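Local structure of dITP/XTP pyrophosphatase (Coxiella burnetii, 3TQU) at residues A[120-126]-A[138-144]; A[57-62]-A[128-132]; A[102-106]-A[147-151]. The protein probably hydrolyses non-canonical purine nucleoside triphosphates such as XTP, dITP and ITP to monophosphates and diphosphate, cleansing the nucleotide pool. One frame throughout, in Å; residues are numbered along the deposited sequence. Where two conformers were deposited one is given.

Contact 1: A[120-126]-A[138-144]; sequences SFHCVIA and ICHGVWE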
ATOM      1  N   SER A 120      -7.013   5.177 -16.026  1.00 14.24           N
ATOM      2  CA  SER A 120      -6.216   4.038 -15.599  1.00 14.03           C
ATOM      3  C   SER A 120      -7.076   3.050 -14.832  1.00 13.43           C
ATOM      4  O   SER A 120      -7.978   3.448 -14.088  1.00 13.65           O
ATOM      5  CB  SER A 120      -5.055   4.495 -14.714  1.00 18.00           C
ATOM      6  OG  SER A 120      -4.275   5.480 -15.364  1.00 21.24           O
ATOM      7  N   PHE A 121      -6.810   1.764 -15.039  1.00 11.91           N
ATOM      8  CA  PHE A 121      -7.361   0.712 -14.194  1.00 14.32           C
ATOM      9  C   PHE A 121      -6.348   0.419 -13.099  1.00 14.21           C
ATOM     10  O   PHE A 121      -5.145   0.377 -13.365  1.00  9.53           O
ATOM     11  CB  PHE A 121      -7.586  -0.571 -14.996  1.00  7.16           C
ATOM     12  CG  PHE A 121      -8.960  -0.696 -15.584  1.00 10.02           C
ATOM     13  CD1 PHE A 121     -10.080  -0.690 -14.769  1.00 14.59           C
ATOM     14  CD2 PHE A 121      -9.129  -0.861 -16.948  1.00 13.56           C
ATOM     15  CE1 PHE A 121     -11.348  -0.818 -15.309  1.00 16.82           C
ATOM     16  CE2 PHE A 121     -10.397  -0.993 -17.494  1.00 16.38           C
ATOM     17  CZ  PHE A 121     -11.505  -0.970 -16.671  1.00 19.11           C
ATOM     18  N   HIS A 122      -6.833   0.207 -11.879  1.00 10.46           N
ATOM     19  CA  HIS A 122      -5.961  -0.112 -10.756  1.00  9.52           C
ATOM     20  C   HIS A 122      -6.390  -1.409 -10.099  1.00 10.21           C
ATOM     21  O   HIS A 122      -7.584  -1.662  -9.925  1.00 10.33           O
ATOM     22  CB  HIS A 122      -5.992   1.003  -9.709  1.00  9.42           C
ATOM     23  CG  HIS A 122      -5.463   2.310 -10.202  1.00 12.46           C
ATOM     24  ND1 HIS A 122      -4.185   2.747  -9.926  1.00 13.84           N
ATOM     25  CD2 HIS A 122      -6.037   3.277 -10.957  1.00 15.48           C
ATOM     26  CE1 HIS A 122      -3.996   3.928 -10.487  1.00 18.00           C
ATOM     27  NE2 HIS A 122      -5.104   4.273 -11.118  1.00 19.22           N
ATOM     28  N   CYS A 123      -5.411  -2.228  -9.726  1.00 10.31           N
ATOM     29  CA  CYS A 123      -5.670  -3.397  -8.900  1.00  8.77           C
ATOM     30  C   CYS A 123      -4.694  -3.418  -7.736  1.00 10.79           C
ATOM     31  O   CYS A 123      -3.478  -3.458  -7.935  1.00 13.06           O
ATOM     32  CB  CYS A 123      -5.530  -4.687  -9.704  1.00  8.83           C
ATOM     33  SG  CYS A 123      -5.695  -6.177  -8.686  1.00 12.98           S
ATOM     34  N   VAL A 124      -5.226  -3.386  -6.520  1.00  8.65           N
ATOM     35  CA  VAL A 124      -4.386  -3.427  -5.334  1.00 10.33           C
ATOM     36  C   VAL A 124      -4.692  -4.693  -4.557  1.00 12.41           C
ATOM     37  O   VAL A 124      -5.831  -4.920  -4.148  1.00 10.37           O
ATOM     38  CB  VAL A 124      -4.608  -2.203  -4.426  1.00 13.16           C
ATOM     39  CG1 VAL A 124      -3.684  -2.272  -3.201  1.00 13.37           C
ATOM     40  CG2 VAL A 124      -4.375  -0.915  -5.200  1.00 13.28           C
ATOM     41  N   ILE A 125      -3.667  -5.515  -4.375  1.00 10.77           N
ATOM     42  CA  ILE A 125      -3.780  -6.759  -3.633  1.00  9.92           C
ATOM     43  C   ILE A 125      -3.114  -6.586  -2.278  1.00 10.86           C
ATOM     44  O   ILE A 125      -2.016  -6.032  -2.181  1.00 11.35           O
ATOM     45  CB  ILE A 125      -3.095  -7.915  -4.397  1.00 10.36           C
ATOM     46  CG1 ILE A 125      -3.817  -8.168  -5.721  1.00 11.45           C
ATOM     47  CG2 ILE A 125      -3.055  -9.185  -3.552  1.00  9.38           C
ATOM     48  CD1 ILE A 125      -3.158  -9.216  -6.599  1.00 15.80           C
ATOM     49  N   ALA A 126      -3.789  -7.041  -1.231  1.00 10.15           N
ATOM     50  CA  ALA A 126      -3.200  -7.044   0.100  1.00 10.06           C
ATOM     51  C   ALA A 126      -3.160  -8.466   0.632  1.00 10.84           C
ATOM     52  O   ALA A 126      -4.161  -9.179   0.595  1.00 13.43           O
ATOM     53  CB  ALA A 126      -3.984  -6.138   1.042  1.00  8.93           C
ATOM     54  N   ILE A 138       1.717  -5.452  -0.186  1.00  8.20           N
ATOM     55  CA  ILE A 138       0.842  -4.676  -1.055  1.00  7.64           C
ATOM     56  C   ILE A 138       1.359  -4.734  -2.487  1.00 14.99           C
ATOM     57  O   ILE A 138       2.495  -4.347  -2.756  1.00 15.17           O
ATOM     58  CB  ILE A 138       0.764  -3.200  -0.617  1.00 10.53           C
ATOM     59  CG1 ILE A 138       0.300  -3.092   0.840  1.00 13.32           C
ATOM     60  CG2 ILE A 138      -0.153  -2.411  -1.547  1.00 12.07           C
ATOM     61  CD1 ILE A 138      -1.077  -3.664   1.095  1.00 14.19           C
ATOM     62  N   CYS A 139       0.527  -5.231  -3.396  1.00 13.27           N
ATOM     63  CA  CYS A 139       0.868  -5.256  -4.813  1.00 17.73           C
ATOM     64  C   CYS A 139      -0.068  -4.319  -5.559  1.00 18.73           C
ATOM     65  O   CYS A 139      -1.286  -4.452  -5.468  1.00 21.43           O
ATOM     66  CB  CYS A 139       0.745  -6.672  -5.371  1.00 18.56           C
ATOM     67  SG  CYS A 139       1.809  -7.875  -4.553  1.00 17.60           S
ATOM     68  N   HIS A 140       0.499  -3.370  -6.296  1.00 16.31           N
ATOM     69  CA  HIS A 140      -0.316  -2.372  -6.975  1.00 13.07           C
ATOM     70  C   HIS A 140      -0.099  -2.384  -8.486  1.00 15.11           C
ATOM     71  O   HIS A 140       0.936  -1.933  -8.978  1.00 14.01           O
ATOM     72  CB  HIS A 140      -0.034  -0.980  -6.401  1.00 16.22           C
ATOM     73  CG  HIS A 140      -0.935   0.090  -6.935  1.00 12.28           C
ATOM     74  ND1 HIS A 140      -0.965   1.365  -6.411  1.00 12.68           N
ATOM     75  CD2 HIS A 140      -1.835   0.077  -7.946  1.00 10.10           C
ATOM     76  CE1 HIS A 140      -1.844   2.090  -7.078  1.00 17.81           C
ATOM     77  NE2 HIS A 140      -2.388   1.332  -8.014  1.00 15.56           N
ATOM     78  N   GLY A 141      -1.085  -2.899  -9.216  1.00 12.58           N
ATOM     79  CA  GLY A 141      -1.025  -2.949 -10.667  1.00 13.34           C
ATOM     80  C   GLY A 141      -1.751  -1.773 -11.295  1.00 11.05           C
ATOM     81  O   GLY A 141      -2.858  -1.416 -10.878  1.00 10.67           O
ATOM     82  N   VAL A 142      -1.124  -1.168 -12.298  1.00  9.99           N
ATOM     83  CA  VAL A 142      -1.700  -0.015 -12.974  1.00 12.44           C
ATOM     84  C   VAL A 142      -1.699  -0.206 -14.484  1.00 14.75           C
ATOM     85  O   VAL A 142      -0.681  -0.554 -15.080  1.00 16.28           O
ATOM     86  CB  VAL A 142      -0.944   1.288 -12.628  1.00 12.83           C
ATOM     87  CG1 VAL A 142      -1.530   2.463 -13.403  1.00 11.14           C
ATOM     88  CG2 VAL A 142      -0.998   1.551 -11.133  1.00 14.56           C
ATOM     89  N   TRP A 143      -2.853   0.033 -15.097  1.00 13.08           N
ATOM     90  CA  TRP A 143      -3.011  -0.118 -16.534  1.00 14.75           C
ATOM     91  C   TRP A 143      -3.510   1.203 -17.115  1.00 13.66           C
ATOM     92  O   TRP A 143      -4.648   1.599 -16.873  1.00 16.00           O
ATOM     93  CB  TRP A 143      -4.010  -1.242 -16.818  1.00 16.05           C
ATOM     94  CG  TRP A 143      -3.997  -1.761 -18.219  1.00 14.07           C
ATOM     95  CD1 TRP A 143      -3.011  -1.598 -19.152  1.00 12.87           C
ATOM     96  CD2 TRP A 143      -5.024  -2.538 -18.851  1.00 12.66           C
ATOM     97  NE1 TRP A 143      -3.361  -2.227 -20.324  1.00 12.82           N
ATOM     98  CE2 TRP A 143      -4.590  -2.809 -20.165  1.00 12.66           C
ATOM     99  CE3 TRP A 143      -6.264  -3.030 -18.432  1.00 12.91           C
ATOM    100  CZ2 TRP A 143      -5.359  -3.548 -21.065  1.00 14.52           C
ATOM    101  CZ3 TRP A 143      -7.024  -3.764 -19.328  1.00 11.46           C
ATOM    102  CH2 TRP A 143      -6.569  -4.015 -20.629  1.00 12.28           C
ATOM    103  N   GLU A 144      -2.653   1.887 -17.871  1.00 12.01           N
ATOM    104  CA  GLU A 144      -2.986   3.200 -18.431  1.00 15.32           C
ATOM    105  C   GLU A 144      -3.634   3.115 -19.814  1.00 16.16           C
ATOM    106  O   GLU A 144      -3.188   2.359 -20.675  1.00 19.74           O
ATOM    107  CB  GLU A 144      -1.734   4.081 -18.506  1.00 18.27           C
ATOM    108  CG  GLU A 144      -1.005   4.242 -17.181  1.00 23.57           C
ATOM    109  CD  GLU A 144       0.242   5.099 -17.304  1.00 32.73           C
ATOM    110  OE1 GLU A 144       0.507   5.606 -18.413  1.00 35.82           O
ATOM    111  OE2 GLU A 144       0.958   5.265 -16.294  1.00 37.47           O
TER

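Contact 2: A[57-62]-A[128-132]; sequences ARHAAK and MENEN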
ATOM      1  N   ALA A  57      -9.076  -8.221   3.619  1.00 13.41           N
ATOM      2  CA  ALA A  57      -8.106  -9.246   3.984  1.00 10.47           C
ATOM      3  C   ALA A  57      -8.025  -9.421   5.501  1.00  7.54           C
ATOM      4  O   ALA A  57      -7.977 -10.544   6.002  1.00  8.56           O
ATOM      5  CB  ALA A  57      -6.733  -8.921   3.403  1.00  8.62           C
ATOM      6  N   ARG A  58      -8.014  -8.311   6.232  1.00  9.94           N
ATOM      7  CA  ARG A  58      -7.950  -8.377   7.687  1.00 12.27           C
ATOM      8  C   ARG A  58      -9.171  -9.086   8.256  1.00 11.28           C
ATOM      9  O   ARG A  58      -9.065  -9.849   9.217  1.00 11.18           O
ATOM     10  CB  ARG A  58      -7.834  -6.987   8.309  1.00 13.35           C
ATOM     11  CG  ARG A  58      -7.760  -7.037   9.830  1.00 17.12           C
ATOM     12  CD  ARG A  58      -8.203  -5.739  10.482  1.00 23.64           C
ATOM     13  NE  ARG A  58      -7.336  -4.614  10.158  1.00 25.79           N
ATOM     14  CZ  ARG A  58      -7.727  -3.558   9.455  1.00 25.99           C
ATOM     15  NH1 ARG A  58      -8.969  -3.491   9.002  1.00 29.70           N
ATOM     16  NH2 ARG A  58      -6.882  -2.574   9.203  1.00 22.02           N
ATOM     17  N   HIS A  59     -10.329  -8.816   7.663  1.00 11.93           N
ATOM     18  CA  HIS A  59     -11.579  -9.442   8.079  1.00 14.75           C
ATOM     19  C   HIS A  59     -11.498 -10.953   7.906  1.00 17.22           C
ATOM     20  O   HIS A  59     -11.779 -11.712   8.836  1.00 20.22           O
ATOM     21  CB  HIS A  59     -12.745  -8.877   7.264  1.00 15.08           C
ATOM     22  CG  HIS A  59     -14.063  -9.521   7.560  1.00 20.73           C
ATOM     23  ND1 HIS A  59     -14.658  -9.464   8.801  1.00 18.72           N
ATOM     24  CD2 HIS A  59     -14.906 -10.226   6.769  1.00 20.45           C
ATOM     25  CE1 HIS A  59     -15.810 -10.109   8.763  1.00 22.72           C
ATOM     26  NE2 HIS A  59     -15.984 -10.582   7.542  1.00 22.93           N
ATOM     27  N   ALA A  60     -11.106 -11.382   6.712  1.00 13.64           N
ATOM     28  CA  ALA A  60     -11.000 -12.804   6.411  1.00 11.74           C
ATOM     29  C   ALA A  60     -10.018 -13.503   7.348  1.00 11.08           C
ATOM     30  O   ALA A  60     -10.284 -14.608   7.833  1.00 13.65           O
ATOM     31  CB  ALA A  60     -10.599 -13.009   4.956  1.00 16.11           C
ATOM     32  N   ALA A  61      -8.883 -12.858   7.603  1.00 11.55           N
ATOM     33  CA  ALA A  61      -7.856 -13.428   8.470  1.00 10.77           C
ATOM     34  C   ALA A  61      -8.349 -13.536   9.907  1.00 12.31           C
ATOM     35  O   ALA A  61      -8.080 -14.519  10.598  1.00 12.16           O
ATOM     36  CB  ALA A  61      -6.581 -12.586   8.415  1.00  7.51           C
ATOM     37  N   LYS A  62      -9.065 -12.510  10.348  1.00 15.00           N
ATOM     38  CA  LYS A  62      -9.602 -12.473  11.699  1.00 15.57           C
ATOM     39  C   LYS A  62     -10.544 -13.648  11.945  1.00 13.40           C
ATOM     40  O   LYS A  62     -10.441 -14.341  12.957  1.00 15.23           O
ATOM     41  CB  LYS A  62     -10.341 -11.156  11.929  1.00 19.12           C
ATOM     42  CG  LYS A  62     -10.817 -10.951  13.355  1.00 24.35           C
ATOM     43  CD  LYS A  62     -11.662  -9.694  13.465  1.00 28.50           C
ATOM     44  CE  LYS A  62     -12.023  -9.401  14.909  1.00 33.79           C
ATOM     45  NZ  LYS A  62     -10.805  -9.155  15.727  1.00 37.59           N
HETATM   46  N   MSE A 128      -2.276 -10.457   4.115  0.62 12.66           N
HETATM   47  CA  MSE A 128      -2.023 -10.336   5.550  0.62 12.91           C
HETATM   48  C   MSE A 128      -1.619 -11.681   6.146  0.62 13.98           C
HETATM   49  O   MSE A 128      -2.250 -12.695   5.864  0.62 12.91           O
HETATM   50  CB  MSE A 128      -3.281  -9.839   6.264  0.62 12.52           C
HETATM   51  CG  MSE A 128      -3.797  -8.498   5.780  0.62 13.87           C
HETATM   52 SE   MSE A 128      -3.132  -7.032   6.868  0.62 18.65          SE
HETATM   53  CE  MSE A 128      -4.153  -7.373   8.498  0.62  8.66           C
ATOM     54  N   GLU A 129      -0.576 -11.691   6.971  1.00 15.67           N
ATOM     55  CA  GLU A 129      -0.171 -12.909   7.665  1.00 16.68           C
ATOM     56  C   GLU A 129      -1.228 -13.298   8.694  1.00 17.37           C
ATOM     57  O   GLU A 129      -1.557 -14.473   8.849  1.00 19.00           O
ATOM     58  CB  GLU A 129       1.191 -12.732   8.333  1.00 22.73           C
ATOM     59  CG  GLU A 129       1.708 -13.987   9.012  1.00 30.07           C
ATOM     60  CD  GLU A 129       1.782 -15.175   8.068  1.00 35.41           C
ATOM     61  OE1 GLU A 129       1.887 -14.961   6.841  1.00 38.67           O
ATOM     62  OE2 GLU A 129       1.732 -16.325   8.556  1.00 37.17           O
ATOM     63  N   ASN A 130      -1.748 -12.300   9.398  1.00 15.52           N
ATOM     64  CA  ASN A 130      -2.924 -12.467  10.248  1.00 17.62           C
ATOM     65  C   ASN A 130      -3.605 -11.121  10.463  1.00 17.35           C
ATOM     66  O   ASN A 130      -3.177 -10.115   9.899  1.00 15.14           O
ATOM     67  CB  ASN A 130      -2.583 -13.153  11.576  1.00 18.75           C
ATOM     68  CG  ASN A 130      -1.534 -12.407  12.377  1.00 20.80           C
ATOM     69  OD1 ASN A 130      -1.584 -11.184  12.511  1.00 21.09           O
ATOM     70  ND2 ASN A 130      -0.575 -13.148  12.919  1.00 20.12           N
ATOM     71  N   GLU A 131      -4.663 -11.091  11.267  1.00 17.25           N
ATOM     72  CA  GLU A 131      -5.455  -9.868  11.381  1.00 19.11           C
ATOM     73  C   GLU A 131      -4.694  -8.722  12.046  1.00 15.85           C
ATOM     74  O   GLU A 131      -5.059  -7.558  11.888  1.00 15.88           O
ATOM     75  CB  GLU A 131      -6.792 -10.119  12.090  1.00 21.41           C
ATOM     76  CG  GLU A 131      -6.685 -10.404  13.575  1.00 25.07           C
ATOM     77  CD  GLU A 131      -6.518 -11.878  13.870  1.00 28.83           C
ATOM     78  OE1 GLU A 131      -5.967 -12.602  13.015  1.00 31.36           O
ATOM     79  OE2 GLU A 131      -6.947 -12.314  14.958  1.00 30.03           O
ATOM     80  N   ASN A 132      -3.634  -9.052  12.778  1.00 14.81           N
ATOM     81  CA  ASN A 132      -2.829  -8.036  13.449  1.00 12.73           C
ATOM     82  C   ASN A 132      -1.593  -7.602  12.658  1.00 12.26           C
ATOM     83  O   ASN A 132      -0.834  -6.745  13.114  1.00 14.32           O
ATOM     84  CB  ASN A 132      -2.419  -8.499  14.851  1.00 13.53           C
ATOM     85  CG  ASN A 132      -3.609  -8.733  15.761  1.00 23.17           C
ATOM     86  OD1 ASN A 132      -3.843  -9.851  16.217  1.00 27.71           O
ATOM     87  ND2 ASN A 132      -4.368  -7.676  16.032  1.00 25.58           N
TER
HETATM   88  O   HOH W   1      -7.869 -15.035  13.913  0.81 32.03           O
HETATM   89  O   HOH W   2      -9.376 -11.484  16.919  1.00 44.48           O

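Contact 3: A[102-106]-A[147-151]; sequences IQKVL and IAREP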
ATOM      1  N   ILE A 102     -21.284   2.523 -17.911  1.00 15.42           N
ATOM      2  CA  ILE A 102     -20.556   2.990 -19.086  1.00 16.49           C
ATOM      3  C   ILE A 102     -21.150   4.302 -19.588  1.00 23.98           C
ATOM      4  O   ILE A 102     -20.421   5.234 -19.936  1.00 25.29           O
ATOM      5  CB  ILE A 102     -20.590   1.945 -20.218  1.00 17.86           C
ATOM      6  CG1 ILE A 102     -19.688   0.761 -19.869  1.00 15.36           C
ATOM      7  CG2 ILE A 102     -20.155   2.568 -21.531  1.00 17.17           C
ATOM      8  CD1 ILE A 102     -19.897  -0.450 -20.746  1.00 15.25           C
ATOM      9  N   GLN A 103     -22.476   4.375 -19.611  1.00 25.06           N
ATOM     10  CA  GLN A 103     -23.157   5.573 -20.088  1.00 27.75           C
ATOM     11  C   GLN A 103     -22.949   6.763 -19.160  1.00 26.21           C
ATOM     12  O   GLN A 103     -22.809   7.896 -19.620  1.00 27.32           O
ATOM     13  CB  GLN A 103     -24.649   5.305 -20.297  1.00 32.84           C
ATOM     14  CG  GLN A 103     -24.941   4.515 -21.559  1.00 36.82           C
ATOM     15  CD  GLN A 103     -24.408   5.203 -22.801  1.00 38.81           C
ATOM     16  OE1 GLN A 103     -24.576   6.410 -22.974  1.00 40.30           O
ATOM     17  NE2 GLN A 103     -23.749   4.440 -23.669  1.00 36.59           N
ATOM     18  N   LYS A 104     -22.928   6.511 -17.856  1.00 22.28           N
ATOM     19  CA  LYS A 104     -22.714   7.587 -16.896  1.00 24.54           C
ATOM     20  C   LYS A 104     -21.304   8.160 -17.022  1.00 24.52           C
ATOM     21  O   LYS A 104     -21.106   9.373 -16.934  1.00 26.83           O
ATOM     22  CB  LYS A 104     -22.987   7.115 -15.467  1.00 28.83           C
ATOM     23  CG  LYS A 104     -22.932   8.236 -14.438  1.00 37.30           C
ATOM     24  CD  LYS A 104     -23.933   8.013 -13.315  1.00 43.71           C
ATOM     25  CE  LYS A 104     -23.948   9.189 -12.346  1.00 49.07           C
ATOM     26  NZ  LYS A 104     -22.637   9.378 -11.664  1.00 48.42           N
ATOM     27  N   VAL A 105     -20.324   7.289 -17.235  1.00 21.32           N
ATOM     28  CA  VAL A 105     -18.955   7.739 -17.456  1.00 22.19           C
ATOM     29  C   VAL A 105     -18.856   8.582 -18.723  1.00 24.24           C
ATOM     30  O   VAL A 105     -18.218   9.636 -18.730  1.00 21.89           O
ATOM     31  CB  VAL A 105     -17.977   6.556 -17.540  1.00 21.71           C
ATOM     32  CG1 VAL A 105     -16.683   6.977 -18.227  1.00 21.43           C
ATOM     33  CG2 VAL A 105     -17.701   6.008 -16.149  1.00 19.29           C
ATOM     34  N   LEU A 106     -19.497   8.117 -19.792  1.00 24.84           N
ATOM     35  CA  LEU A 106     -19.481   8.840 -21.059  1.00 27.25           C
ATOM     36  C   LEU A 106     -20.149  10.208 -20.924  1.00 29.65           C
ATOM     37  O   LEU A 106     -19.657  11.200 -21.463  1.00 29.18           O
ATOM     38  CB  LEU A 106     -20.150   8.020 -22.165  1.00 27.44           C
ATOM     39  CG  LEU A 106     -19.409   6.759 -22.621  1.00 26.15           C
ATOM     40  CD1 LEU A 106     -20.247   5.951 -23.608  1.00 27.46           C
ATOM     41  CD2 LEU A 106     -18.058   7.114 -23.226  1.00 23.51           C
ATOM     42  N   ILE A 147     -10.390   6.739 -22.362  1.00 21.54           N
ATOM     43  CA  ILE A 147     -11.813   6.435 -22.452  1.00 20.64           C
ATOM     44  C   ILE A 147     -12.322   6.707 -23.863  1.00 19.11           C
ATOM     45  O   ILE A 147     -12.199   7.819 -24.376  1.00 20.99           O
ATOM     46  CB  ILE A 147     -12.638   7.260 -21.445  1.00 19.05           C
ATOM     47  CG1 ILE A 147     -12.085   7.080 -20.032  1.00 15.21           C
ATOM     48  CG2 ILE A 147     -14.108   6.857 -21.500  1.00 19.58           C
ATOM     49  CD1 ILE A 147     -12.144   5.643 -19.528  1.00 12.32           C
ATOM     50  N   ALA A 148     -12.893   5.685 -24.490  1.00 15.65           N
ATOM     51  CA  ALA A 148     -13.399   5.818 -25.848  1.00 18.61           C
ATOM     52  C   ALA A 148     -14.679   6.648 -25.880  1.00 20.06           C
ATOM     53  O   ALA A 148     -15.282   6.918 -24.840  1.00 17.28           O
ATOM     54  CB  ALA A 148     -13.630   4.448 -26.464  1.00 18.79           C
ATOM     55  N   ARG A 149     -15.084   7.050 -27.079  1.00 22.40           N
ATOM     56  CA  ARG A 149     -16.278   7.864 -27.262  1.00 27.42           C
ATOM     57  C   ARG A 149     -17.528   6.996 -27.202  1.00 27.83           C
ATOM     58  O   ARG A 149     -18.598   7.457 -26.807  1.00 31.93           O
ATOM     59  CB  ARG A 149     -16.218   8.603 -28.601  1.00 33.30           C
ATOM     60  CG  ARG A 149     -14.977   9.467 -28.791  1.00 38.49           C
ATOM     61  CD  ARG A 149     -15.118  10.816 -28.108  1.00 42.66           C
ATOM     62  NE  ARG A 149     -13.912  11.627 -28.255  1.00 44.42           N
ATOM     63  CZ  ARG A 149     -13.804  12.888 -27.850  1.00 45.98           C
ATOM     64  NH1 ARG A 149     -14.836  13.492 -27.276  1.00 46.88           N
ATOM     65  NH2 ARG A 149     -12.666  13.548 -28.021  1.00 46.28           N
ATOM     66  N   GLU A 150     -17.388   5.740 -27.608  1.00 26.61           N
ATOM     67  CA  GLU A 150     -18.496   4.790 -27.566  1.00 30.44           C
ATOM     68  C   GLU A 150     -17.981   3.382 -27.280  1.00 26.87           C
ATOM     69  O   GLU A 150     -16.829   3.069 -27.579  1.00 26.24           O
ATOM     70  CB  GLU A 150     -19.287   4.818 -28.878  1.00 36.66           C
ATOM     71  CG  GLU A 150     -18.478   4.443 -30.109  1.00 43.33           C
ATOM     72  CD  GLU A 150     -19.311   4.441 -31.381  1.00 50.14           C
ATOM     73  OE1 GLU A 150     -19.698   5.535 -31.845  1.00 53.44           O
ATOM     74  OE2 GLU A 150     -19.581   3.343 -31.914  1.00 50.79           O
ATOM     75  N   PRO A 151     -18.832   2.530 -26.692  1.00 24.03           N
ATOM     76  CA  PRO A 151     -18.434   1.164 -26.332  1.00 23.61           C
ATOM     77  C   PRO A 151     -18.084   0.316 -27.554  1.00 24.81           C
ATOM     78  O   PRO A 151     -18.790   0.370 -28.562  1.00 25.23           O
ATOM     79  CB  PRO A 151     -19.687   0.601 -25.652  1.00 24.42           C
ATOM     80  CG  PRO A 151     -20.475   1.797 -25.232  1.00 26.23           C
ATOM     81  CD  PRO A 151     -20.217   2.823 -26.290  1.00 25.45           C
TER

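Contact 1: A[120-126]-A[138-144]
Two long antiparallel strands pair here as the arms of a beta hairpin in the middle of the mixed sheet, their axes 4.6 Å apart at 167°. Three hydrogen-bonded pairs, Phe121 with Trp143, Cys123 with Gly141 and Ile125 with Cys139, each contribute two backbone bonds of 2.8 to 2.9 Å between N and O. On one face, His122 ND1 and His140 NE2 share a hydrogen bond of 3.0 Å, the two rings meeting rim to rim; Val124 CG2 sits over the His140 face in a CH-pi contact, 4.0 Å from its centroid, and Ala126 CB meets Ile138 CD1 at 3.8 Å. The other face carries Phe121, whose CD2 lies 3.9 Å from Trp143 CE3; the Phe121 ring also stacks on His185, a predicted substrate-binding residue. Strand 68-77 continues the sheet beyond 120-126 through backbone bonds such as Val124 with Asp72. Helix 49-64 packs on Val124 and Ala126, while helix 185-199 covers Cys123, Ile125, Cys139 and Trp143 on the opposite face.

Contact 2: A[57-62]-A[128-132]
Met128, a selenomethionine at the end of its strand, opens the contact by reaching toward the helical segment 57-62: its CG lies 3.8 Å from Ala57 CB, and its CE 3.7 Å from Arg58 CB. The small alanine lets the strand end approach the helix closely. Asn130 forms an Asx turn, its OD1 accepting a 3.0 Å hydrogen bond from Asn132 N. Within this turn, Ala61 CB packs against the backbone, 3.9 Å from Asn130 C. Glu131 then lies along the helix, its CB 3.9 Å from Arg58 CG and 3.7 Å from Lys62 CB. No direct hydrogen bond joins the two segments; water takes that part. One water donates to Lys62 O (2.8 Å) and is also within hydrogen-bonding range of Glu131 OE2 (3.1 Å), while another accepts from Lys62 NZ (3.0 Å) and donates to Glu131 OE2 (3.2 Å). The polar ends of Arg58 and Asn130 serve the homodimer instead: Arg58 hydrogen-bonds Ser47 of the second subunit and forms a salt bridge with Glu51 of that subunit, and Asn130 bonds Asn81 of that subunit. The loop joining strands 118-128 and 137-147 thus rests against helix 49-64, whose Ala57, Ala60 and Ala61 also pack on strand 68-77.

Contact 3: A[102-106]-A[147-151]
Leu106 pushes its two methyl groups against 147-151: CD2 meets carbonyl oxygens, 3.2 Å from Ala148 O and 3.6 Å from Arg149 O, while CD1 meets the proline ring, 4.1 Å from Pro151 CD. One helical turn earlier, Ile102 meets the same proline, with CG2 3.8 Å from Pro151 CG. Val105, turned toward the loop, brings its CG1 4.2 Å from Ile147 CG2, a methyl that Leu106 CD2 also approaches to 4.3 Å. The side-chain contacts are largely apolar, and no hydrogen bond joins the segments; the CA-to-CB bonds of Arg149 and Glu150 point away from the helix. Arg117 pairs with the backbone of Ile147 and also bonds Ile147 O through its side chain. Val105 further touches Tyr159, a predicted substrate-binding residue, so the Val105 end of this packing borders the probable nucleotide pocket. This is helix-on-loop packing in an alpha/beta fold of the HAM1 family: helix 98-112 rests on the chain leaving strand 137-147, with Ile147 and Val105 both continuing the apolar layer onto strand 68-77.

Overall arrangement
Contact 1 forms the hairpin body, and contacts 2 and 3 engage its ends from opposite sides of the chain's centre. Contact 2 uses the loop that follows strand 118-128 and touches contact 1 where Ala57 CB packs 3.8 Å from Ala126 O; contact 3 uses the loop after 138-144, its centre 22 Å from that of contact 1. Contacts 2 and 3 do not touch, their nearest atoms being about 26 Å apart. The bound calcium, held by Glu44 and Asp72, lies about 10 Å from the Val124 side chain and about 13 Å from that of Ala57. Predicted substrate residues border contacts 1 and 3, whereas contacts 1 and 2 reach the second subunit.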